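PDB 5DLL: aminopeptidase N, which removes N-terminal amino acids from peptides as a zinc metallopeptidase of the M1 family, probably in the breakdown of intracellular peptides. Local coordinates for residues Lys601-Asp604 against Lys605-Ser609; Asn641-Ala644 against Asp645-Asp649; Gln698-Phe701 against Asp702-Asn706; Leu760-Val763 against Lys764-Asn768. All blocks are in the same frame, centred on the assembly; numbering follows the deposited sequence.

Interaction 1 of 4, residues Lys601-Asp604 against Lys605-Ser609; sequences KDLD and KALIS
D604 O accepts from I608 N at 3.0 Å, a backbone bond that joins the end of the loop to the first turn of helix 605-612. Residues 601-604 form an irregular loop in which L603 is extended, and the backbone enters helical angles at K605, directly after D604 at the N-cap.

The side chain of D604 supplies the cap. With CG anti to its own backbone N (chi1 -170°), the carboxylate folds over the start of the helix and OD1 accepts from A606 N at 2.8 Å. The donor meets OD1 on its anti side, 22° out of the carboxylate plane, and one of the N-H groups that begin a helix without a carbonyl partner is thereby satisfied. A negative group at this end would also suit the helix dipole. OD2 is held separately by the hydroxyl of S348.

Beside the cap lies an apolar patch. L603 sends CD1 to L607 CD2 at 3.9 Å, while its other branch, CD2, approaches I608 CG1 at 4.1 Å; both pairs meet at a slant. One turn on, S609 OG donates to K605 O at 2.7 Å, so that this carbonyl accepts from both the hydroxyl and the backbone N of S609.

The junction follows helix 588-598 in the C-terminal helical region. K605, I608 and S609 touch L676 of helix 668-685, whereas A606 and L607 meet V351 and D350 of helix 349-369, which belongs to the peptidase domain.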
loop_
_atom_site.group_PDB
_atom_site.type_symbol
_atom_site.label_atom_id
_atom_site.label_comp_id
_atom_site.label_asym_id
_atom_site.label_seq_id
_atom_site.Cartn_x
_atom_site.Cartn_y
_atom_site.Cartn_z
ATOM N N LYS A 601 10.511 6.145 -29.980
ATOM C CA LYS A 601 11.714 6.772 -29.442
ATOM C C LYS A 601 11.404 7.838 -28.393
ATOM O O LYS A 601 12.223 8.086 -27.507
ATOM C CB LYS A 601 12.534 7.379 -30.580
ATOM C CG LYS A 601 12.953 6.366 -31.634
ATOM C CD LYS A 601 13.899 6.981 -32.650
ATOM C CE LYS A 601 14.415 5.941 -33.630
ATOM N NZ LYS A 601 15.363 6.533 -34.617
ATOM N N ASP A 602 10.233 8.464 -28.499
ATOM C CA ASP A 602 9.794 9.485 -27.542
ATOM C C ASP A 602 8.562 9.006 -26.774
ATOM O O ASP A 602 7.442 9.466 -27.003
ATOM C CB ASP A 602 9.510 10.814 -28.258
ATOM C CG ASP A 602 10.769 11.634 -28.490
ATOM O OD1 ASP A 602 11.401 12.055 -27.494
ATOM O OD2 ASP A 602 11.117 11.865 -29.667
ATOM N N LEU A 603 8.795 8.068 -25.865
ATOM C CA LEU A 603 7.748 7.519 -25.014
ATOM C C LEU A 603 8.433 6.797 -23.858
ATOM O O LEU A 603 9.417 6.081 -24.075
ATOM C CB LEU A 603 6.867 6.548 -25.806
ATOM C CG LEU A 603 5.564 6.082 -25.150
ATOM C CD1 LEU A 603 4.611 7.246 -24.916
ATOM C CD2 LEU A 603 4.898 5.013 -26.003
ATOM N N ASP A 604 7.923 6.992 -22.640
ATOM C CA ASP A 604 8.522 6.382 -21.452
ATOM C C ASP A 604 8.771 4.899 -21.726
ATOM O O ASP A 604 7.844 4.136 -22.005
ATOM C CB ASP A 604 7.635 6.568 -20.211
ATOM C CG ASP A 604 8.337 6.152 -18.909
ATOM O OD1 ASP A 604 9.121 5.176 -18.916
ATOM O OD2 ASP A 604 8.097 6.803 -17.870
ATOM N N LYS A 605 10.039 4.513 -21.650
ATOM C CA LYS A 605 10.472 3.160 -21.985
ATOM C C LYS A 605 9.941 2.129 -20.986
ATOM O O LYS A 605 9.820 0.949 -21.314
ATOM C CB LYS A 605 12.002 3.111 -22.032
ATOM C CG LYS A 605 12.576 2.231 -23.120
ATOM C CD LYS A 605 13.848 2.820 -23.714
ATOM C CE LYS A 605 13.544 4.021 -24.595
ATOM N NZ LYS A 605 14.705 4.378 -25.454
ATOM N N ALA A 606 9.633 2.580 -19.771
ATOM C CA ALA A 606 9.012 1.732 -18.760
ATOM C C ALA A 606 7.555 1.456 -19.122
ATOM O O ALA A 606 7.074 0.332 -18.972
ATOM C CB ALA A 606 9.101 2.390 -17.393
ATOM N N LEU A 607 6.856 2.493 -19.585
ATOM C CA LEU A 607 5.486 2.356 -20.086
ATOM C C LEU A 607 5.421 1.388 -21.271
ATOM O O LEU A 607 4.485 0.595 -21.381
ATOM C CB LEU A 607 4.920 3.725 -20.487
ATOM C CG LEU A 607 3.700 3.767 -21.411
ATOM C CD1 LEU A 607 2.469 3.162 -20.751
ATOM C CD2 LEU A 607 3.445 5.205 -21.837
ATOM N N ILE A 608 6.415 1.466 -22.154
ATOM C CA ILE A 608 6.553 0.507 -23.250
ATOM C C ILE A 608 6.630 -0.925 -22.695
ATOM O O ILE A 608 5.926 -1.817 -23.172
ATOM C CB ILE A 608 7.789 0.823 -24.131
ATOM C CG1 ILE A 608 7.570 2.126 -24.910
ATOM C CG2 ILE A 608 8.057 -0.302 -25.120
ATOM C CD1 ILE A 608 8.808 2.661 -25.607
ATOM N N SER A 609 7.467 -1.126 -21.676
ATOM C CA SER A 609 7.629 -2.437 -21.036
ATOM C C SER A 609 6.319 -3.024 -20.504
ATOM O O SER A 609 6.109 -4.233 -20.583
ATOM C CB SER A 609 8.644 -2.347 -19.893
ATOM O OG SER A 609 9.769 -1.574 -20.270
#

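Interaction 2 of 4, residues Asn641-Ala644 against Asp645-Asp649; sequences NQLA and DKLKD
N641 and D645, one turn apart, meet through their polar ends: N641 ND2 donates to D645 OD2 at 3.3 Å, a weak bond with an N-H...O angle of only 122°. The amide and carboxylate planes are almost perpendicular, at 87°. CG of N641 lies anti to its backbone N (chi1 166°), which carries the amide along the helix toward the carboxylate. The firmer partner of both groups is S688, whose hydroxyl bonds to N641 ND2 and D645 OD2 and so ties the pair together.

In the backbone, the last turn of helix 629-646 closes as K646 N donates to Q642 O at 2.8 Å and L647 N reaches L643 O at 3.1 Å, the same oxygen that accepts from W651 NE1. The side chains of Q642 and K646 run side by side, with Q642 OE1 3.9 Å from K646 CE; OE1 takes a weak hydrogen bond from L586 N, in the loop before helix 588-598. L647 leaves helical backbone angles and is also the N-cap residue of helix 648-658, so the two helices are joined through one non-helical residue.

L643 and L647 both pack on F594 of helix 588-598, L643 and K646 touch L591 there, and D645 leans on A687 in the loop between helices 668-685 and 691-703.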
loop_
_atom_site.group_PDB
_atom_site.type_symbol
_atom_site.label_atom_id
_atom_site.label_comp_id
_atom_site.label_asym_id
_atom_site.label_seq_id
_atom_site.Cartn_x
_atom_site.Cartn_y
_atom_site.Cartn_z
ATOM N N ASN A 641 4.649 -16.887 -28.031
ATOM C CA ASN A 641 5.591 -17.543 -28.942
ATOM C C ASN A 641 5.609 -16.910 -30.340
ATOM O O ASN A 641 6.667 -16.810 -30.961
ATOM C CB ASN A 641 5.286 -19.040 -29.058
ATOM C CG ASN A 641 5.997 -19.688 -30.234
ATOM O OD1 ASN A 641 5.389 -19.942 -31.276
ATOM N ND2 ASN A 641 7.295 -19.926 -30.083
ATOM N N GLN A 642 4.443 -16.497 -30.835
ATOM C CA GLN A 642 4.358 -15.852 -32.143
ATOM C C GLN A 642 5.106 -14.518 -32.163
ATOM O O GLN A 642 5.965 -14.299 -33.018
ATOM C CB GLN A 642 2.900 -15.665 -32.573
ATOM C CG GLN A 642 2.243 -16.953 -33.051
ATOM C CD GLN A 642 0.888 -16.731 -33.702
ATOM O OE1 GLN A 642 0.652 -15.709 -34.346
ATOM N NE2 GLN A 642 -0.009 -17.704 -33.549
ATOM N N LEU A 643 4.795 -13.644 -31.210
ATOM C CA LEU A 643 5.471 -12.347 -31.091
ATOM C C LEU A 643 6.982 -12.508 -30.970
ATOM O O LEU A 643 7.745 -11.756 -31.576
ATOM C CB LEU A 643 4.963 -11.588 -29.869
ATOM C CG LEU A 643 3.506 -11.127 -29.898
ATOM C CD1 LEU A 643 3.031 -10.808 -28.487
ATOM C CD2 LEU A 643 3.346 -9.921 -30.809
ATOM N N ALA A 644 7.399 -13.484 -30.168
ATOM C CA ALA A 644 8.812 -13.811 -29.988
ATOM C C ALA A 644 9.514 -14.116 -31.306
ATOM O O ALA A 644 10.640 -13.665 -31.524
ATOM C CB ALA A 644 8.953 -15.000 -29.048
ATOM N N ASP A 645 8.842 -14.882 -32.169
ATOM C CA ASP A 645 9.419 -15.374 -33.429
ATOM C C ASP A 645 9.316 -14.376 -34.581
ATOM O O ASP A 645 10.290 -14.158 -35.308
ATOM C CB ASP A 645 8.752 -16.692 -33.848
ATOM C CG ASP A 645 9.275 -17.896 -33.074
ATOM O OD1 ASP A 645 10.416 -17.851 -32.565
ATOM O OD2 ASP A 645 8.543 -18.904 -32.989
ATOM N N LYS A 646 8.137 -13.786 -34.759
ATOM C CA LYS A 646 7.925 -12.824 -35.843
ATOM C C LYS A 646 8.757 -11.559 -35.633
ATOM O O LYS A 646 9.428 -11.102 -36.555
ATOM C CB LYS A 646 6.445 -12.464 -35.985
ATOM C CG LYS A 646 5.548 -13.653 -36.287
ATOM C CD LYS A 646 4.298 -13.241 -37.049
ATOM C CE LYS A 646 3.175 -14.253 -36.883
ATOM N NZ LYS A 646 3.620 -15.655 -37.117
ATOM N N LEU A 647 8.728 -11.010 -34.420
ATOM C CA LEU A 647 9.501 -9.810 -34.099
ATOM C C LEU A 647 10.847 -10.143 -33.444
ATOM O O LEU A 647 11.363 -9.351 -32.653
ATOM C CB LEU A 647 8.697 -8.883 -33.176
ATOM C CG LEU A 647 7.233 -8.622 -33.549
ATOM C CD1 LEU A 647 6.582 -7.712 -32.522
ATOM C CD2 LEU A 647 7.122 -8.022 -34.939
ATOM N N LYS A 648 11.426 -11.294 -33.791
ATOM C CA LYS A 648 12.662 -11.762 -33.156
ATOM C C LYS A 648 13.831 -10.792 -33.336
ATOM O O LYS A 648 14.577 -10.538 -32.391
ATOM C CB LYS A 648 13.056 -13.144 -33.682
ATOM C CG LYS A 648 14.105 -13.827 -32.823
ATOM C CD LYS A 648 14.357 -15.265 -33.249
ATOM C CE LYS A 648 15.044 -16.045 -32.137
ATOM N NZ LYS A 648 15.904 -17.144 -32.658
ATOM N N ASP A 649 13.988 -10.266 -34.550
ATOM C CA ASP A 649 15.054 -9.306 -34.852
ATOM C C ASP A 649 14.872 -8.008 -34.070
ATOM O O ASP A 649 15.854 -7.389 -33.651
ATOM C CB ASP A 649 15.101 -8.989 -36.354
ATOM C CG ASP A 649 15.527 -10.183 -37.202
ATOM O OD1 ASP A 649 16.191 -11.106 -36.680
ATOM O OD2 ASP A 649 15.197 -10.194 -38.405
#

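Interaction 3 of 4, residues Gln698-Phe701 against Asp702-Asn706; sequences QQLF and DNADN
L700 and A704 mark the packed side of this helix end, with L700 CD1 4.4 Å from A704 CB and A704 N bonded to L700 O at 2.8 Å. Both side chains touch D709 of helix 707-717, and L700 also meets L681 of helix 668-685. The ring of F701 is buried against A713 and F733 and makes a cation-pi contact with R736.

Q698 and D702 form the border between packed and open sides, Q698 still touching L717 and E732. Q698 NE2 points almost straight at D702 OD2 (171°), but the separation of 3.4 Å makes the bond weak; the amide and carboxylate planes are 39° apart. Q698 is bent at chi2, which brings its amide back over the next turn. D702 has a further, long and weak ion pair with R736. On the solvent side, Q699 and N703 lie side by side with Q699 OE1 3.7 Å from N703 ND2, their amide planes turned 64° from each other.

Along the main chain, N703 N donates to Q699 O at 2.8 Å. A704 then departs from helical angles, and N706 OD1 accepts from D709 N as an Asn N-cap. This makes a short connection between consecutive helices 691-703 and 707-717, consistent with the helical-repeat (ARM-like) C-terminal region of M1 aminopeptidases.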
loop_
_atom_site.group_PDB
_atom_site.type_symbol
_atom_site.label_atom_id
_atom_site.label_comp_id
_atom_site.label_asym_id
_atom_site.label_seq_id
_atom_site.Cartn_x
_atom_site.Cartn_y
_atom_site.Cartn_z
ATOM N N GLN A 698 22.896 -15.445 -20.375
ATOM C CA GLN A 698 24.062 -16.023 -19.714
ATOM C C GLN A 698 25.168 -14.986 -19.492
ATOM O O GLN A 698 25.829 -14.999 -18.451
ATOM C CB GLN A 698 24.594 -17.212 -20.527
ATOM C CG GLN A 698 25.755 -17.961 -19.884
ATOM C CD GLN A 698 25.389 -18.574 -18.546
ATOM O OE1 GLN A 698 24.454 -19.369 -18.451
ATOM N NE2 GLN A 698 26.129 -18.209 -17.504
ATOM N N GLN A 699 25.369 -14.097 -20.464
ATOM C CA GLN A 699 26.375 -13.042 -20.333
ATOM C C GLN A 699 25.930 -11.994 -19.320
ATOM O O GLN A 699 26.708 -11.605 -18.447
ATOM C CB GLN A 699 26.672 -12.383 -21.685
ATOM C CG GLN A 699 27.422 -13.276 -22.666
ATOM C CD GLN A 699 28.773 -13.739 -22.139
ATOM O OE1 GLN A 699 29.645 -12.925 -21.825
ATOM N NE2 GLN A 699 28.950 -15.055 -22.044
ATOM N N LEU A 700 24.680 -11.551 -19.432
ATOM C CA LEU A 700 24.109 -10.575 -18.500
ATOM C C LEU A 700 24.230 -11.073 -17.069
ATOM O O LEU A 700 24.572 -10.313 -16.161
ATOM C CB LEU A 700 22.635 -10.313 -18.834
ATOM C CG LEU A 700 21.888 -9.246 -18.024
ATOM C CD1 LEU A 700 22.675 -7.946 -17.966
ATOM C CD2 LEU A 700 20.508 -9.007 -18.618
ATOM N N PHE A 701 23.950 -12.361 -16.890
ATOM C CA PHE A 701 24.118 -13.038 -15.614
ATOM C C PHE A 701 25.539 -12.867 -15.076
ATOM O O PHE A 701 25.724 -12.497 -13.920
ATOM C CB PHE A 701 23.792 -14.528 -15.773
ATOM C CG PHE A 701 23.689 -15.271 -14.474
ATOM C CD1 PHE A 701 22.657 -15.000 -13.590
ATOM C CD2 PHE A 701 24.614 -16.255 -14.142
ATOM C CE1 PHE A 701 22.552 -15.685 -12.393
ATOM C CE2 PHE A 701 24.513 -16.947 -12.947
ATOM C CZ PHE A 701 23.482 -16.660 -12.070
ATOM N N ASP A 702 26.536 -13.128 -15.919
ATOM C CA ASP A 702 27.938 -13.062 -15.496
ATOM C C ASP A 702 28.458 -11.633 -15.338
ATOM O O ASP A 702 29.337 -11.385 -14.514
ATOM C CB ASP A 702 28.837 -13.807 -16.489
ATOM C CG ASP A 702 28.458 -15.266 -16.643
ATOM O OD1 ASP A 702 28.165 -15.927 -15.622
ATOM O OD2 ASP A 702 28.460 -15.756 -17.791
ATOM N N ASN A 703 27.920 -10.702 -16.125
ATOM C CA ASN A 703 28.465 -9.348 -16.211
ATOM C C ASN A 703 27.729 -8.282 -15.399
ATOM O O ASN A 703 28.289 -7.215 -15.149
ATOM C CB ASN A 703 28.512 -8.901 -17.676
ATOM C CG ASN A 703 29.315 -9.844 -18.550
ATOM O OD1 ASN A 703 30.274 -10.468 -18.096
ATOM N ND2 ASN A 703 28.924 -9.955 -19.815
ATOM N N ALA A 704 26.486 -8.554 -15.001
ATOM C CA ALA A 704 25.660 -7.559 -14.300
ATOM C C ALA A 704 26.384 -6.967 -13.092
ATOM O O ALA A 704 27.028 -7.695 -12.336
ATOM C CB ALA A 704 24.337 -8.173 -13.864
ATOM N N ASP A 705 26.276 -5.649 -12.922
ATOM C CA ASP A 705 26.899 -4.948 -11.792
ATOM C C ASP A 705 25.866 -4.510 -10.742
ATOM O O ASP A 705 26.164 -3.689 -9.870
ATOM C CB ASP A 705 27.744 -3.754 -12.284
ATOM C CG ASP A 705 26.905 -2.600 -12.833
ATOM O OD1 ASP A 705 25.810 -2.847 -13.383
ATOM O OD2 ASP A 705 27.352 -1.435 -12.723
ATOM N N ASN A 706 24.662 -5.073 -10.825
ATOM C CA ASN A 706 23.583 -4.769 -9.888
ATOM C C ASN A 706 22.621 -5.950 -9.777
ATOM O O ASN A 706 22.686 -6.882 -10.581
ATOM C CB ASN A 706 22.831 -3.515 -10.340
ATOM C CG ASN A 706 22.050 -3.729 -11.626
ATOM O OD1 ASN A 706 20.972 -4.324 -11.616
ATOM N ND2 ASN A 706 22.586 -3.236 -12.736
#

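Interaction 4 of 4, residues Leu760-Val763 against Lys764-Asn768; sequences LDIV and KGLVN
L760 meets K764 one turn ahead on helix 759-767. The lysine chain is extended beyond CG and carries CE to 4.0 Å from L760 CG, the two side chains slanting past each other; the contact uses the methylene part of the lysine. L760 O accepts from K764 N at 3.0 Å, so backbone and side chains join the same pair.

D761 turns its side chain outward into an exposed position, and its O accepts from G765 N at 3.0 Å. Its carboxylate OD1 stays 5.6 Å from K764 NZ, too far for a salt bridge, although a modest attraction between the opposite charges is plausible.

I762 is next, and its CG2 branch, anti to the backbone N, lies alongside L766, coming to 4.1 Å from CD1 of that leucine. The same two residues are also joined through their backbones, L766 N donating to I762 O at 2.9 Å. Outside the helix both residues touch Q751 of helix 741-752.

V763 is buried and packs on L783 of helix 777-788 and F804 of helix 800-815. Its carbonyl O accepts from V767 N at 3.2 Å and, weakly, from L766 N at the same distance, a bifurcated pattern.

Chemically, then, the turn rests on main-chain hydrogen bonds and apolar contacts: no side-chain hydrogen bond or salt bridge joins the two segments, and D761 and K764 are both exposed residues.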
loop_
_atom_site.group_PDB
_atom_site.type_symbol
_atom_site.label_atom_id
_atom_site.label_comp_id
_atom_site.label_asym_id
_atom_site.label_seq_id
_atom_site.Cartn_x
_atom_site.Cartn_y
_atom_site.Cartn_z
ATOM N N LEU A 760 7.345 -28.437 -9.062
ATOM C CA LEU A 760 6.905 -28.973 -7.776
ATOM C C LEU A 760 7.986 -29.821 -7.114
ATOM O O LEU A 760 8.232 -29.685 -5.916
ATOM C CB LEU A 760 5.630 -29.795 -7.961
ATOM C CG LEU A 760 4.962 -30.346 -6.700
ATOM C CD1 LEU A 760 4.813 -29.277 -5.626
ATOM C CD2 LEU A 760 3.614 -30.948 -7.065
ATOM N N ASP A 761 8.628 -30.688 -7.893
ATOM C CA ASP A 761 9.737 -31.509 -7.399
ATOM C C ASP A 761 10.836 -30.654 -6.781
ATOM O O ASP A 761 11.372 -30.985 -5.724
ATOM C CB ASP A 761 10.341 -32.336 -8.535
ATOM C CG ASP A 761 9.388 -33.381 -9.067
ATOM O OD1 ASP A 761 8.895 -34.200 -8.261
ATOM O OD2 ASP A 761 9.139 -33.382 -10.293
ATOM N N ILE A 762 11.164 -29.554 -7.453
ATOM C CA ILE A 762 12.229 -28.661 -7.010
ATOM C C ILE A 762 11.848 -27.997 -5.693
ATOM O O ILE A 762 12.664 -27.925 -4.775
ATOM C CB ILE A 762 12.553 -27.589 -8.078
ATOM C CG1 ILE A 762 13.158 -28.246 -9.323
ATOM C CG2 ILE A 762 13.532 -26.550 -7.537
ATOM C CD1 ILE A 762 12.999 -27.423 -10.583
ATOM N N VAL A 763 10.606 -27.528 -5.609
ATOM C CA VAL A 763 10.090 -26.884 -4.395
ATOM C C VAL A 763 10.097 -27.846 -3.196
ATOM O O VAL A 763 10.358 -27.428 -2.060
ATOM C CB VAL A 763 8.666 -26.324 -4.623
ATOM C CG1 VAL A 763 8.048 -25.834 -3.320
ATOM C CG2 VAL A 763 8.700 -25.192 -5.642
ATOM N N LYS A 764 9.820 -29.126 -3.457
ATOM C CA LYS A 764 9.861 -30.162 -2.419
ATOM C C LYS A 764 11.283 -30.452 -1.947
ATOM O O LYS A 764 11.499 -30.748 -0.776
ATOM C CB LYS A 764 9.211 -31.457 -2.916
ATOM C CG LYS A 764 7.698 -31.381 -2.997
ATOM C CD LYS A 764 7.119 -32.585 -3.717
ATOM C CE LYS A 764 5.613 -32.657 -3.528
ATOM N NZ LYS A 764 5.019 -33.846 -4.194
ATOM N N GLY A 765 12.243 -30.387 -2.865
ATOM C CA GLY A 765 13.653 -30.511 -2.509
ATOM C C GLY A 765 14.136 -29.300 -1.731
ATOM O O GLY A 765 15.073 -29.398 -0.935
ATOM N N LEU A 766 13.490 -28.158 -1.965
ATOM C CA LEU A 766 13.854 -26.907 -1.304
ATOM C C LEU A 766 13.405 -26.821 0.156
ATOM O O LEU A 766 14.072 -26.167 0.956
ATOM C CB LEU A 766 13.326 -25.696 -2.090
ATOM C CG LEU A 766 14.101 -25.336 -3.364
ATOM C CD1 LEU A 766 13.394 -24.221 -4.124
ATOM C CD2 LEU A 766 15.541 -24.947 -3.046
ATOM N N VAL A 767 12.303 -27.476 0.518
ATOM C CA VAL A 767 11.850 -27.455 1.918
ATOM C C VAL A 767 12.873 -28.128 2.846
ATOM O O VAL A 767 13.009 -27.749 4.010
ATOM C CB VAL A 767 10.443 -28.082 2.120
ATOM C CG1 VAL A 767 9.426 -27.463 1.167
ATOM C CG2 VAL A 767 10.477 -29.597 1.977
ATOM N N ASN A 768 13.607 -29.105 2.313
ATOM C CA ASN A 768 14.634 -29.827 3.068
ATOM C C ASN A 768 15.995 -29.116 3.040
ATOM O O ASN A 768 16.913 -29.488 3.772
ATOM C CB ASN A 768 14.777 -31.251 2.521
ATOM C CG ASN A 768 13.432 -31.943 2.329
ATOM O OD1 ASN A 768 12.556 -31.876 3.193
ATOM N ND2 ASN A 768 13.261 -32.602 1.186
#

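Overall arrangement
All four contacts lie within the C-terminal ARM-like helical region, away from the zinc and sodium sites, and follow one another in series without touching. None is wholly core: each sets buried apolar residues against a more open polar side, with more exposed contact residues in interactions 3 and 4. Interaction 1 starts a helix and uses a carboxylate cap; interactions 2 and 3 lie at helix ends, where weak amide-carboxylate pairs accompany the backbone bonds, and interaction 2 also opens the next helix; interaction 4 relies on backbone bonds and aliphatic packing. Interactions 1 and 3 share helix 668-685 as a neighbour. Centres are about 20 Å apart for interactions 1 and 2, and about 39 Å for 1 and 4.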